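PDB 2NVA: arginine decarboxylase, A207R protein from Paramecium bursaria Chlorella virus 1, which catalyses the pyridoxal 5'-phosphate-dependent decarboxylation of arginine to agmatine, as a virus-encoded member of the eukaryotic ornithine decarboxylase-like family. Local coordinates for the interface of chains A and B. Sequence-based numbering; all coordinates share one arbitrary frame. Chains: chain A/B, arginine decarboxylase, A207R protein.

Contacts 1 and 2 lie about 29 Å apart, between the centres of their C-alpha atoms, on the two-fold interface that joins chains A and B, and each has a twin with the chains exchanged. They share no residue, but both draw on the stretch that follows strand 314-320: chain B supplies B:Cys322 to contact 1, and chain A supplies residues 324-327 to contact 2. In this family the active sites lie at the dimer interface and take residues from both subunits. Contact 1 is mainly a polar seam beside helix 71-80; contact 2 packs agmatine-adduct pocket residues against the partner.

Contact 1: the interface of chains A and B. Residues chain A 69-70, 72-73, 91, 98; chain B 322, 362-364.
A:Ser70, just before helix 71-80 of chain A, lies against B:Asn362 and B:Gly363 (3-10 helix 361-363) and B:Phe364 on the dimer interface. Its CB sits over one face of the B:Phe364 ring, displaced towards CE1 and CZ and 3.9 Å from the ring centroid, a CH-pi contact. The opposite face of that ring carries B:Cys322 SG, so the phenyl is held between a partner methylene and a sulfur of its own chain. One bond further out, A:Ser70 OG stands between the backbone N and the carbonyl carbon (chi1 60°), where it meets the main-chain carbonyl of B:Asn362. The hydrogen bond from OG to B:Asn362 O is 2.6 Å long, lies in the carbonyl plane and uses a lone pair. As N-cap of the helix, the same hydroxyl also accepts a weak bond from A:Glu73 N. The extended A:Glu73 side chain brings its carboxylate alongside: OE2 takes A:Ala69 N at 2.8 Å. A:Glu73 OE1 rests against the partner backbone, 3.2 Å from the carbonyl carbon B:Asn362 C. The bond to A:Ala69 steadies the acid beside the turn.

B:Gly363 follows with positive phi; its carbonyl oxygen packs against A:Ser72 CB, and water 1 links it to A:Ser72 N. Away from the turn, A:His91 has CG anti to the backbone N (chi1 -173°), which carries the imidazole towards chain B. Its NE2 donates to B:Cys322 O over 2.6 Å, with the donor tilted 29° from the carbonyl plane.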
loop_
_atom_site.group_PDB
_atom_site.type_symbol
_atom_site.label_atom_id
_atom_site.label_comp_id
_atom_site.label_asym_id
_atom_site.label_seq_id
_atom_site.Cartn_x
_atom_site.Cartn_y
_atom_site.Cartn_z
ATOM N N ALA A 69 17.445 -1.916 -5.900
ATOM C CA ALA A 69 16.430 -1.895 -6.956
ATOM C C ALA A 69 16.293 -0.541 -7.638
ATOM O O ALA A 69 15.645 -0.439 -8.681
ATOM C CB ALA A 69 15.070 -2.323 -6.380
ATOM N N SER A 70 16.888 0.489 -7.038
ATOM C CA SER A 70 16.707 1.863 -7.499
ATOM C C SER A 70 17.876 2.730 -7.038
ATOM O O SER A 70 18.682 2.295 -6.200
ATOM C CB SER A 70 15.393 2.425 -6.937
ATOM O OG SER A 70 15.404 2.411 -5.515
ATOM N N SER A 72 17.556 5.332 -5.136
ATOM C CA SER A 72 17.293 5.598 -3.714
ATOM C C SER A 72 17.903 4.531 -2.795
ATOM O O SER A 72 18.468 4.854 -1.756
ATOM C CB SER A 72 15.795 5.725 -3.449
ATOM O OG SER A 72 15.556 5.915 -2.055
ATOM N N GLU A 73 17.794 3.261 -3.191
ATOM C CA GLU A 73 18.377 2.170 -2.406
ATOM C C GLU A 73 19.902 2.166 -2.484
ATOM O O GLU A 73 20.578 1.881 -1.495
ATOM C CB GLU A 73 17.808 0.819 -2.851
ATOM C CG GLU A 73 16.331 0.689 -2.512
ATOM C CD GLU A 73 15.775 -0.720 -2.699
ATOM O OE1 GLU A 73 14.667 -0.972 -2.178
ATOM O OE2 GLU A 73 16.437 -1.568 -3.349
ATOM N N HIS A 91 17.746 -5.001 -10.968
ATOM C CA HIS A 91 16.408 -4.694 -11.463
ATOM C C HIS A 91 16.580 -4.594 -12.975
ATOM O O HIS A 91 17.393 -3.804 -13.457
ATOM C CB HIS A 91 15.817 -3.499 -10.736
ATOM C CG HIS A 91 14.384 -3.228 -11.076
ATOM N ND1 HIS A 91 13.855 -3.475 -12.324
ATOM C CD2 HIS A 91 13.369 -2.730 -10.329
ATOM C CE1 HIS A 91 12.576 -3.142 -12.332
ATOM N NE2 HIS A 91 12.257 -2.687 -11.134
ATOM N N ASP A 98 18.900 6.839 -13.309
ATOM C CA ASP A 98 19.430 5.914 -12.306
ATOM C C ASP A 98 20.695 5.218 -12.813
ATOM O O ASP A 98 21.607 4.926 -12.031
ATOM C CB ASP A 98 18.368 4.874 -11.871
ATOM C CG ASP A 98 17.387 5.426 -10.839
ATOM O OD1 ASP A 98 17.428 6.654 -10.572
ATOM O OD2 ASP A 98 16.580 4.635 -10.280
ATOM N N CYS B 322 7.000 0.135 -11.790
ATOM C CA CYS B 322 8.457 0.108 -11.715
ATOM C C CYS B 322 9.034 -0.846 -10.661
ATOM O O CYS B 322 10.256 -1.076 -10.659
ATOM C CB CYS B 322 9.023 1.526 -11.504
ATOM S SG CYS B 322 8.344 2.386 -10.099
ATOM N N ASN B 362 10.660 -0.433 -2.719
ATOM C CA ASN B 362 11.733 -0.515 -3.719
ATOM C C ASN B 362 12.546 0.784 -3.873
ATOM O O ASN B 362 13.413 0.866 -4.746
ATOM C CB ASN B 362 11.207 -0.947 -5.100
ATOM C CG ASN B 362 10.909 -2.435 -5.203
ATOM O OD1 ASN B 362 10.392 -3.071 -4.259
ATOM N ND2 ASN B 362 11.222 -2.999 -6.357
ATOM N N GLY B 363 12.277 1.776 -3.023
ATOM C CA GLY B 363 12.923 3.091 -3.151
ATOM C C GLY B 363 12.274 3.976 -4.202
ATOM O O GLY B 363 12.848 4.999 -4.596
ATOM N N PHE B 364 11.096 3.567 -4.683
ATOM C CA PHE B 364 10.301 4.407 -5.599
ATOM C C PHE B 364 9.229 5.197 -4.839
ATOM O O PHE B 364 9.332 5.373 -3.619
ATOM C CB PHE B 364 9.711 3.537 -6.720
ATOM C CG PHE B 364 10.757 2.850 -7.564
ATOM C CD1 PHE B 364 11.628 3.600 -8.363
ATOM C CD2 PHE B 364 10.866 1.463 -7.580
ATOM C CE1 PHE B 364 12.592 2.976 -9.151
ATOM C CE2 PHE B 364 11.832 0.839 -8.372
ATOM C CZ PHE B 364 12.687 1.592 -9.153
HETATM O O HOH W 1 14.959 5.668 -6.747
#

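Contact 2: the interface of chains A and B. Residues chain A 287, 324-327; chain B 143-145, 295.
A:Tyr287 and B:Phe295 reach towards each other tip to tip, in a contact that is apolar across the dimer and polar only within chain A. The aromatic pair comes first. The phenol OH of A:Tyr287 stands over one face of the B:Phe295 ring, displaced towards the rim, with CD1 3.7 Å from that oxygen. The two rings are inclined by about 49°, so they do not stack, and A:Tyr287 CE1 lies 4.1 Å from B:Phe295 CZ. From the same side, A:Val327 crosses the B:Phe295 side chain nearly at a right angle. Its CG1, set between the backbone N and the carbonyl carbon (chi1 85°), touches the CD1 and CE1 rim, and B:Phe295 CD1 is 4.0 Å from this methyl.

Aliphatic and backbone contacts continue with residues 143-145 of chain B. B:Val143 CG1 presses on the carboxylate of A:Asp325, 3.2 Å from OD1. B:Gln144 O lies 3.3 Å from A:Gly326 CA, a close approach of two backbones, while B:Leu145 CD2 rests on the carbonyl of A:Cys324.

Hydrogen bonds stay on the chain A side and fix the rotation of the A:Asp325 carboxylate. A:Tyr287 OH donates to OD2 over 2.7 Å, and A:Val327 N to OD1, almost straight at 172°. Both donors lie above one face of the carboxylate, and the B:Val143 methyl approaches obliquely from the other side, nearest OD1. In this family A:Tyr287, A:Cys324 and A:Asp325 reach across to the pyridoxal phosphate-agmatine adduct bound in chain B; A:Cys324 is the catalytic cysteine and A:Asp325 a probable contact of the substrate side chain. B:Val143 and B:Phe295 probably help position this pocket wall. The phenol oxygen of A:Tyr287 bonds A:Asp325 OD2 while lying 3.9 Å from B:Phe295 CG.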
loop_
_atom_site.group_PDB
_atom_site.type_symbol
_atom_site.label_atom_id
_atom_site.label_comp_id
_atom_site.label_asym_id
_atom_site.label_seq_id
_atom_site.Cartn_x
_atom_site.Cartn_y
_atom_site.Cartn_z
ATOM N N TYR A 287 -2.696 -1.255 5.626
ATOM C CA TYR A 287 -2.073 -0.083 4.992
ATOM C C TYR A 287 -0.865 0.430 5.778
ATOM O O TYR A 287 -0.165 1.366 5.349
ATOM C CB TYR A 287 -3.110 1.029 4.844
ATOM C CG TYR A 287 -4.220 0.696 3.874
ATOM C CD1 TYR A 287 -3.998 0.740 2.504
ATOM C CD2 TYR A 287 -5.480 0.305 4.329
ATOM C CE1 TYR A 287 -5.023 0.443 1.600
ATOM C CE2 TYR A 287 -6.513 0.003 3.430
ATOM C CZ TYR A 287 -6.273 0.084 2.070
ATOM O OH TYR A 287 -7.287 -0.210 1.177
ATOM N N CYS A 324 -10.523 3.121 7.681
ATOM C CA CYS A 324 -11.912 3.170 7.193
ATOM C C CYS A 324 -12.353 1.981 6.330
ATOM O O CYS A 324 -13.553 1.723 6.167
ATOM C CB CYS A 324 -12.086 4.447 6.345
ATOM S SG CYS A 324 -10.839 4.567 4.944
ATOM N N ASP A 325 -11.384 1.281 5.761
ATOM C CA ASP A 325 -11.624 0.345 4.658
ATOM C C ASP A 325 -11.985 -1.058 5.130
ATOM O O ASP A 325 -11.366 -1.582 6.056
ATOM C CB ASP A 325 -10.349 0.303 3.802
ATOM C CG ASP A 325 -10.555 -0.318 2.462
ATOM O OD1 ASP A 325 -11.337 -1.289 2.301
ATOM O OD2 ASP A 325 -9.894 0.156 1.501
ATOM N N GLY A 326 -12.971 -1.678 4.477
ATOM C CA GLY A 326 -13.383 -3.041 4.821
ATOM C C GLY A 326 -12.378 -4.122 4.436
ATOM O O GLY A 326 -12.441 -5.246 4.945
ATOM N N VAL A 327 -11.459 -3.788 3.535
ATOM C CA VAL A 327 -10.380 -4.725 3.121
ATOM C C VAL A 327 -9.312 -4.873 4.214
ATOM O O VAL A 327 -8.567 -5.871 4.261
ATOM C CB VAL A 327 -9.737 -4.300 1.775
ATOM C CG1 VAL A 327 -8.647 -3.269 1.995
ATOM C CG2 VAL A 327 -9.183 -5.521 1.033
ATOM N N VAL B 143 -15.855 -0.625 -2.975
ATOM C CA VAL B 143 -15.180 -1.042 -1.743
ATOM C C VAL B 143 -16.230 -1.233 -0.648
ATOM O O VAL B 143 -16.913 -0.276 -0.261
ATOM C CB VAL B 143 -14.138 0.009 -1.284
ATOM C CG1 VAL B 143 -13.442 -0.454 -0.015
ATOM C CG2 VAL B 143 -13.109 0.271 -2.379
ATOM N N GLN B 144 -16.366 -2.471 -0.168
ATOM C CA GLN B 144 -17.373 -2.801 0.845
ATOM C C GLN B 144 -16.887 -2.382 2.233
ATOM O O GLN B 144 -15.689 -2.510 2.542
ATOM C CB GLN B 144 -17.659 -4.299 0.836
ATOM C CG GLN B 144 -18.321 -4.778 -0.462
ATOM C CD GLN B 144 -19.742 -4.274 -0.577
ATOM O OE1 GLN B 144 -20.564 -4.488 0.330
ATOM N NE2 GLN B 144 -20.058 -3.605 -1.691
ATOM N N LEU B 145 -17.819 -1.894 3.053
ATOM C CA LEU B 145 -17.499 -1.365 4.389
ATOM C C LEU B 145 -18.309 -2.008 5.503
ATOM O O LEU B 145 -17.923 -1.922 6.683
ATOM C CB LEU B 145 -17.746 0.157 4.446
ATOM C CG LEU B 145 -17.099 1.027 3.371
ATOM C CD1 LEU B 145 -17.588 2.459 3.532
ATOM C CD2 LEU B 145 -15.571 0.951 3.417
ATOM N N PHE B 295 -7.004 -2.204 -5.247
ATOM C CA PHE B 295 -8.097 -2.124 -4.279
ATOM C C PHE B 295 -9.458 -1.763 -4.856
ATOM O O PHE B 295 -10.491 -2.017 -4.219
ATOM C CB PHE B 295 -7.713 -1.194 -3.134
ATOM C CG PHE B 295 -6.554 -1.710 -2.325
ATOM C CD1 PHE B 295 -6.726 -2.774 -1.436
ATOM C CD2 PHE B 295 -5.287 -1.179 -2.499
ATOM C CE1 PHE B 295 -5.649 -3.279 -0.730
ATOM C CE2 PHE B 295 -4.187 -1.679 -1.786
ATOM C CZ PHE B 295 -4.380 -2.723 -0.891
#